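PDB 3GF8: putative polysaccharide binding proteins (DUF1812) from Bacteroides thetaiotaomicron VPI-5482, which probably serves as a lipid-modified outer-membrane component in the assembly of fimbriae. Local coordinates for residues E173-L187 and M212-V226. Numbering follows the deposited sequence.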
loop_
_atom_site.group_PDB
_atom_site.type_symbol
_atom_site.label_atom_id
_atom_site.label_comp_id
_atom_site.label_asym_id
_atom_site.label_seq_id
_atom_site.Cartn_x
_atom_site.Cartn_y
_atom_site.Cartn_z
ATOM N N GLU A 173 -2.681 13.423 -10.715
ATOM C CA GLU A 173 -3.018 13.170 -9.345
ATOM C C GLU A 173 -3.778 11.860 -9.133
ATOM O O GLU A 173 -4.643 11.487 -9.934
ATOM C CB GLU A 173 -3.953 14.270 -8.819
ATOM C CG GLU A 173 -3.507 15.694 -9.003
ATOM C CD GLU A 173 -4.621 16.632 -8.573
ATOM O OE1 GLU A 173 -4.780 16.871 -7.345
ATOM O OE2 GLU A 173 -5.364 17.087 -9.466
ATOM N N ILE A 174 -3.468 11.205 -8.021
ATOM C CA ILE A 174 -4.297 10.163 -7.447
ATOM C C ILE A 174 -4.855 10.836 -6.184
ATOM O O ILE A 174 -4.075 11.397 -5.399
ATOM C CB ILE A 174 -3.473 8.894 -7.126
ATOM C CG1 ILE A 174 -2.995 8.245 -8.448
ATOM C CG2 ILE A 174 -4.288 7.921 -6.294
ATOM C CD1 ILE A 174 -2.220 6.947 -8.315
ATOM N N ILE A 175 -6.181 10.828 -6.025
ATOM C CA ILE A 175 -6.866 11.568 -4.953
ATOM C C ILE A 175 -7.604 10.595 -4.043
ATOM O O ILE A 175 -8.421 9.841 -4.482
ATOM C CB ILE A 175 -7.836 12.641 -5.521
ATOM C CG1 ILE A 175 -7.035 13.640 -6.363
ATOM C CG2 ILE A 175 -8.626 13.346 -4.364
ATOM C CD1 ILE A 175 -7.844 14.551 -7.306
ATOM N N GLU A 176 -7.245 10.575 -2.777
ATOM C CA GLU A 176 -7.885 9.703 -1.823
ATOM C C GLU A 176 -7.518 10.158 -0.418
ATOM O O GLU A 176 -6.490 10.800 -0.219
ATOM C CB GLU A 176 -7.441 8.267 -2.052
ATOM C CG GLU A 176 -8.247 7.238 -1.283
ATOM C CD GLU A 176 -9.732 7.404 -1.490
ATOM O OE1 GLU A 176 -10.244 6.992 -2.546
ATOM O OE2 GLU A 176 -10.371 7.978 -0.588
ATOM N N SER A 177 -8.374 9.829 0.545
ATOM C CA SER A 177 -8.139 10.121 1.948
ATOM C C SER A 177 -7.776 8.810 2.668
ATOM O O SER A 177 -8.386 8.407 3.660
ATOM C CB SER A 177 -9.380 10.781 2.550
ATOM O OG SER A 177 -10.481 9.920 2.436
ATOM N N ASN A 178 -6.777 8.144 2.110
ATOM C CA ASN A 178 -6.304 6.857 2.578
ATOM C C ASN A 178 -5.020 6.958 3.378
ATOM O O ASN A 178 -4.337 5.970 3.529
ATOM C CB ASN A 178 -6.113 5.872 1.394
ATOM C CG ASN A 178 -5.158 6.378 0.320
ATOM O OD1 ASN A 178 -4.749 7.534 0.301
ATOM N ND2 ASN A 178 -4.806 5.491 -0.602
ATOM N N GLY A 179 -4.728 8.125 3.947
ATOM C CA GLY A 179 -3.453 8.345 4.627
ATOM C C GLY A 179 -3.459 8.122 6.134
ATOM O O GLY A 179 -2.467 8.456 6.801
ATOM N N HIS A 180 -4.532 7.552 6.687
ATOM C CA HIS A 180 -4.626 7.372 8.160
ATOM C C HIS A 180 -5.135 5.954 8.485
ATOM O O HIS A 180 -6.303 5.643 8.276
ATOM C CB HIS A 180 -5.541 8.446 8.763
ATOM C CG HIS A 180 -5.337 8.698 10.224
ATOM N ND1 HIS A 180 -6.247 9.408 10.978
ATOM C CD2 HIS A 180 -4.346 8.329 11.074
ATOM C CE1 HIS A 180 -5.804 9.495 12.221
ATOM N NE2 HIS A 180 -4.663 8.834 12.310
ATOM N N LEU A 181 -4.240 5.089 8.952
ATOM C CA LEU A 181 -4.576 3.677 9.138
ATOM C C LEU A 181 -4.707 3.333 10.624
ATOM O O LEU A 181 -3.850 3.653 11.415
ATOM C CB LEU A 181 -3.527 2.788 8.465
ATOM C CG LEU A 181 -3.331 3.066 6.971
ATOM C CD1 LEU A 181 -2.259 2.197 6.388
ATOM C CD2 LEU A 181 -4.696 2.952 6.218
ATOM N N GLY A 182 -5.787 2.649 10.970
ATOM C CA GLY A 182 -5.987 2.150 12.315
ATOM C C GLY A 182 -5.221 0.875 12.589
ATOM O O GLY A 182 -4.606 0.284 11.688
ATOM N N HIS A 183 -5.284 0.430 13.842
ATOM C CA HIS A 183 -4.584 -0.799 14.289
ATOM C C HIS A 183 -5.052 -2.065 13.564
ATOM O O HIS A 183 -4.353 -3.098 13.582
ATOM C CB HIS A 183 -4.841 -1.018 15.785
ATOM C CG HIS A 183 -6.242 -1.433 16.068
ATOM N ND1 HIS A 183 -7.277 -0.524 16.182
ATOM C CD2 HIS A 183 -6.792 -2.660 16.186
ATOM C CE1 HIS A 183 -8.401 -1.182 16.402
ATOM N NE2 HIS A 183 -8.134 -2.479 16.403
ATOM N N ASP A 184 -6.244 -1.991 12.976
ATOM C CA ASP A 184 -6.805 -3.076 12.161
ATOM C C ASP A 184 -6.563 -2.898 10.643
ATOM O O ASP A 184 -7.117 -3.643 9.831
ATOM C CB ASP A 184 -8.326 -3.219 12.439
ATOM C CG ASP A 184 -9.148 -1.980 12.027
ATOM O OD1 ASP A 184 -8.602 -0.937 11.583
ATOM O OD2 ASP A 184 -10.371 -2.054 12.126
ATOM N N ASN A 185 -5.736 -1.919 10.275
ATOM C CA ASN A 185 -5.399 -1.587 8.875
ATOM C C ASN A 185 -6.542 -0.865 8.133
ATOM O O ASN A 185 -6.483 -0.700 6.927
ATOM C CB ASN A 185 -4.916 -2.833 8.089
ATOM C CG ASN A 185 -3.917 -2.493 6.963
ATOM O OD1 ASN A 185 -3.144 -1.538 7.057
ATOM N ND2 ASN A 185 -3.935 -3.281 5.902
ATOM N N SER A 186 -7.573 -0.414 8.845
ATOM C CA SER A 186 -8.669 0.265 8.169
ATOM C C SER A 186 -8.377 1.745 8.014
ATOM O O SER A 186 -7.619 2.354 8.786
ATOM C CB SER A 186 -9.991 0.059 8.920
ATOM O OG SER A 186 -9.958 0.701 10.197
ATOM N N LEU A 187 -8.986 2.329 7.000
ATOM C CA LEU A 187 -8.823 3.751 6.740
ATOM C C LEU A 187 -9.629 4.563 7.756
ATOM O O LEU A 187 -10.845 4.481 7.814
ATOM C CB LEU A 187 -9.236 4.103 5.320
ATOM C CG LEU A 187 -8.256 3.828 4.163
ATOM C CD1 LEU A 187 -7.818 2.427 4.151
ATOM C CD2 LEU A 187 -8.977 4.166 2.864
HETATM N N MSE A 212 4.039 7.126 -9.758
HETATM C CA MSE A 212 3.330 7.634 -8.586
HETATM C C MSE A 212 3.228 6.556 -7.541
HETATM O O MSE A 212 3.367 5.370 -7.852
HETATM C CB MSE A 212 1.911 7.982 -9.016
HETATM C CG MSE A 212 1.909 8.870 -10.272
HETATM SE SE MSE A 212 0.153 9.523 -10.791
HETATM C CE MSE A 212 -0.158 10.705 -9.433
ATOM N N ASN A 213 2.918 6.940 -6.312
ATOM C CA ASN A 213 2.486 5.957 -5.313
ATOM C C ASN A 213 1.369 6.437 -4.383
ATOM O O ASN A 213 1.171 7.611 -4.191
ATOM C CB ASN A 213 3.656 5.324 -4.514
ATOM C CG ASN A 213 4.519 6.315 -3.724
ATOM O OD1 ASN A 213 5.493 5.894 -3.067
ATOM N ND2 ASN A 213 4.231 7.595 -3.813
ATOM N N THR A 214 0.627 5.508 -3.811
ATOM C CA THR A 214 -0.391 5.912 -2.868
ATOM C C THR A 214 -0.453 4.914 -1.729
ATOM O O THR A 214 0.276 3.930 -1.710
ATOM C CB THR A 214 -1.782 6.063 -3.553
ATOM O OG1 THR A 214 -2.696 6.662 -2.630
ATOM C CG2 THR A 214 -2.310 4.689 -4.048
HETATM N N MSE A 215 -1.338 5.178 -0.776
HETATM C CA MSE A 215 -1.563 4.255 0.334
HETATM C C MSE A 215 -2.596 3.208 -0.178
HETATM O O MSE A 215 -2.661 2.983 -1.375
HETATM C CB MSE A 215 -1.987 5.070 1.556
HETATM C CG MSE A 215 -0.857 6.010 2.024
HETATM SE SE MSE A 215 0.381 5.077 3.146
HETATM C CE MSE A 215 -0.839 5.000 4.666
ATOM N N ARG A 216 -3.389 2.591 0.698
ATOM C CA ARG A 216 -4.150 1.394 0.359
ATOM C C ARG A 216 -5.160 1.658 -0.714
ATOM O O ARG A 216 -5.829 2.720 -0.692
ATOM C CB ARG A 216 -4.891 0.859 1.575
ATOM C CG ARG A 216 -3.953 0.393 2.700
ATOM C CD ARG A 216 -4.702 -0.424 3.718
ATOM N NE ARG A 216 -5.063 -1.717 3.156
ATOM C CZ ARG A 216 -6.088 -2.470 3.554
ATOM N NH1 ARG A 216 -6.917 -2.065 4.503
ATOM N NH2 ARG A 216 -6.304 -3.634 2.987
ATOM N N LEU A 217 -5.231 0.729 -1.677
ATOM C CA LEU A 217 -6.331 0.709 -2.652
ATOM C C LEU A 217 -7.446 -0.184 -2.107
ATOM O O LEU A 217 -7.238 -1.358 -1.873
ATOM C CB LEU A 217 -5.847 0.240 -4.033
ATOM C CG LEU A 217 -4.793 1.179 -4.651
ATOM C CD1 LEU A 217 -3.997 0.494 -5.746
ATOM C CD2 LEU A 217 -5.448 2.475 -5.149
HETATM N N MSE A 218 -8.618 0.410 -1.877
HETATM C CA MSE A 218 -9.767 -0.251 -1.245
HETATM C C MSE A 218 -10.927 -0.468 -2.222
HETATM O O MSE A 218 -11.338 0.442 -2.978
HETATM C CB MSE A 218 -10.278 0.599 -0.063
HETATM C CG MSE A 218 -9.209 0.848 1.032
HETATM SE SE MSE A 218 -8.342 -0.734 1.712
HETATM C CE MSE A 218 -9.943 -1.514 2.592
ATOM N N GLU A 219 -11.493 -1.666 -2.189
ATOM C CA GLU A 219 -12.553 -1.981 -3.130
ATOM C C GLU A 219 -13.786 -1.143 -2.900
ATOM O O GLU A 219 -14.529 -0.896 -3.829
ATOM C CB GLU A 219 -12.891 -3.471 -3.141
ATOM C CG GLU A 219 -13.672 -4.015 -2.024
ATOM C CD GLU A 219 -14.354 -5.283 -2.474
ATOM O OE1 GLU A 219 -15.347 -5.152 -3.231
ATOM O OE2 GLU A 219 -13.876 -6.395 -2.124
ATOM N N ASP A 220 -13.985 -0.672 -1.680
ATOM C CA ASP A 220 -15.138 0.141 -1.393
ATOM C C ASP A 220 -14.834 1.643 -1.493
ATOM O O ASP A 220 -15.656 2.447 -1.043
ATOM C CB ASP A 220 -15.697 -0.219 -0.002
ATOM C CG ASP A 220 -14.721 0.065 1.121
ATOM O OD1 ASP A 220 -13.486 0.181 0.882
ATOM O OD2 ASP A 220 -15.194 0.153 2.276
ATOM N N ARG A 221 -13.681 2.027 -2.067
ATOM C CA ARG A 221 -13.378 3.446 -2.324
ATOM C C ARG A 221 -13.493 3.817 -3.790
ATOM O O ARG A 221 -13.585 2.936 -4.645
ATOM C CB ARG A 221 -11.985 3.798 -1.795
ATOM C CG ARG A 221 -11.936 3.824 -0.272
ATOM C CD ARG A 221 -12.138 5.174 0.249
ATOM N NE ARG A 221 -12.275 5.194 1.709
ATOM C CZ ARG A 221 -11.822 6.161 2.509
ATOM N NH1 ARG A 221 -11.114 7.184 2.041
ATOM N NH2 ARG A 221 -12.031 6.087 3.810
ATOM N N LYS A 222 -13.495 5.119 -4.085
ATOM C CA LYS A 222 -13.605 5.594 -5.461
ATOM C C LYS A 222 -12.407 6.437 -5.844
ATOM O O LYS A 222 -12.545 7.459 -6.535
ATOM C CB LYS A 222 -14.887 6.390 -5.666
ATOM C CG LYS A 222 -16.190 5.578 -5.526
ATOM C CD LYS A 222 -17.365 6.533 -5.442
ATOM C CE LYS A 222 -18.697 5.878 -5.819
ATOM N NZ LYS A 222 -19.242 5.074 -4.686
ATOM N N THR A 223 -11.230 5.959 -5.438
ATOM C CA THR A 223 -9.950 6.621 -5.667
ATOM C C THR A 223 -9.812 7.073 -7.097
ATOM O O THR A 223 -9.989 6.305 -8.033
ATOM C CB THR A 223 -8.809 5.663 -5.317
ATOM O OG1 THR A 223 -8.989 5.234 -3.961
ATOM C CG2 THR A 223 -7.440 6.342 -5.503
ATOM N N ARG A 224 -9.493 8.338 -7.260
ATOM C CA ARG A 224 -9.522 8.973 -8.565
ATOM C C ARG A 224 -8.165 9.155 -9.183
ATOM O O ARG A 224 -7.243 9.532 -8.475
ATOM C CB ARG A 224 -10.121 10.382 -8.428
ATOM C CG ARG A 224 -11.615 10.384 -8.114
ATOM C CD ARG A 224 -12.240 11.674 -8.580
ATOM N NE ARG A 224 -11.953 12.744 -7.652
ATOM C CZ ARG A 224 -11.839 14.035 -7.953
ATOM N NH1 ARG A 224 -11.940 14.479 -9.195
ATOM N NH2 ARG A 224 -11.588 14.897 -6.972
ATOM N N LEU A 225 -8.067 8.970 -10.513
ATOM C CA LEU A 225 -6.913 9.438 -11.277
ATOM C C LEU A 225 -7.411 10.642 -12.058
ATOM O O LEU A 225 -8.374 10.536 -12.825
ATOM C CB LEU A 225 -6.367 8.364 -12.223
ATOM C CG LEU A 225 -5.312 8.810 -13.252
ATOM C CD1 LEU A 225 -4.002 9.266 -12.549
ATOM C CD2 LEU A 225 -5.008 7.712 -14.288
ATOM N N VAL A 226 -6.770 11.785 -11.849
ATOM C CA VAL A 226 -7.172 13.058 -12.450
ATOM C C VAL A 226 -5.981 13.714 -13.146
ATOM O O VAL A 226 -4.921 13.920 -12.548
ATOM C CB VAL A 226 -7.695 14.056 -11.393
ATOM C CG1 VAL A 226 -8.194 15.368 -12.077
ATOM C CG2 VAL A 226 -8.788 13.420 -10.527
HETATM O O HOH W 1 -4.626 16.613 -12.065
HETATM O O HOH W 2 -12.785 7.605 -2.743
HETATM O O HOH W 3 -10.673 8.288 5.178
#
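An antiparallel strand pair, E173-E176 against R224-V226, opens into a polar loop-to-loop interface. E173 and V226 form a hydrogen-bonded pair through both backbone bonds. At I175 and R224 the bond from I175 N to R224 O measures 3.0 Å, whereas its return is weak. I174, on the sheet face of L225, sets CG2 against T223 CG2 (3.6 Å) and CG1 against the selenomethionine methyl M212 CE.

Where the pairing ends, E176 takes over. Its CG lies trans to the backbone N (chi1 -169°) and the chain bends at chi2, bringing the carboxylate to both T223 and R221. T223 OG1 donates to E176 OE1 (2.6 Å) on the anti side. E176 OE2 is gripped from opposite faces of the carboxylate by S177 N and by R221 NH1 (2.8 Å), the latter a salt bridge with the carboxylate and guanidinium planes 68° apart. R221 NH1 also donates to S177 OG, and L187 CD2 lies 3.5 Å above the centre of the R221 guanidinium.

N178 ND2 spends both protons in its amide plane, on R216 O (3.0 Å, nearly straight at 173°) and T214 OG1 (3.2 Å), tying the 177-179 bend to the end of strand 209-214. The R216 guanidinium is sandwiched between M218 SE and N185 ND2; its NH2 pairs with D262 of helix 257-263, while N185 ND2 bonds D148.

Strand 170-176 lies between 193-195 and 224-229, I174 and L225 packing on F154 of strand 139-158, while L181 carries the chain into a separate sheet beside strand 105-108.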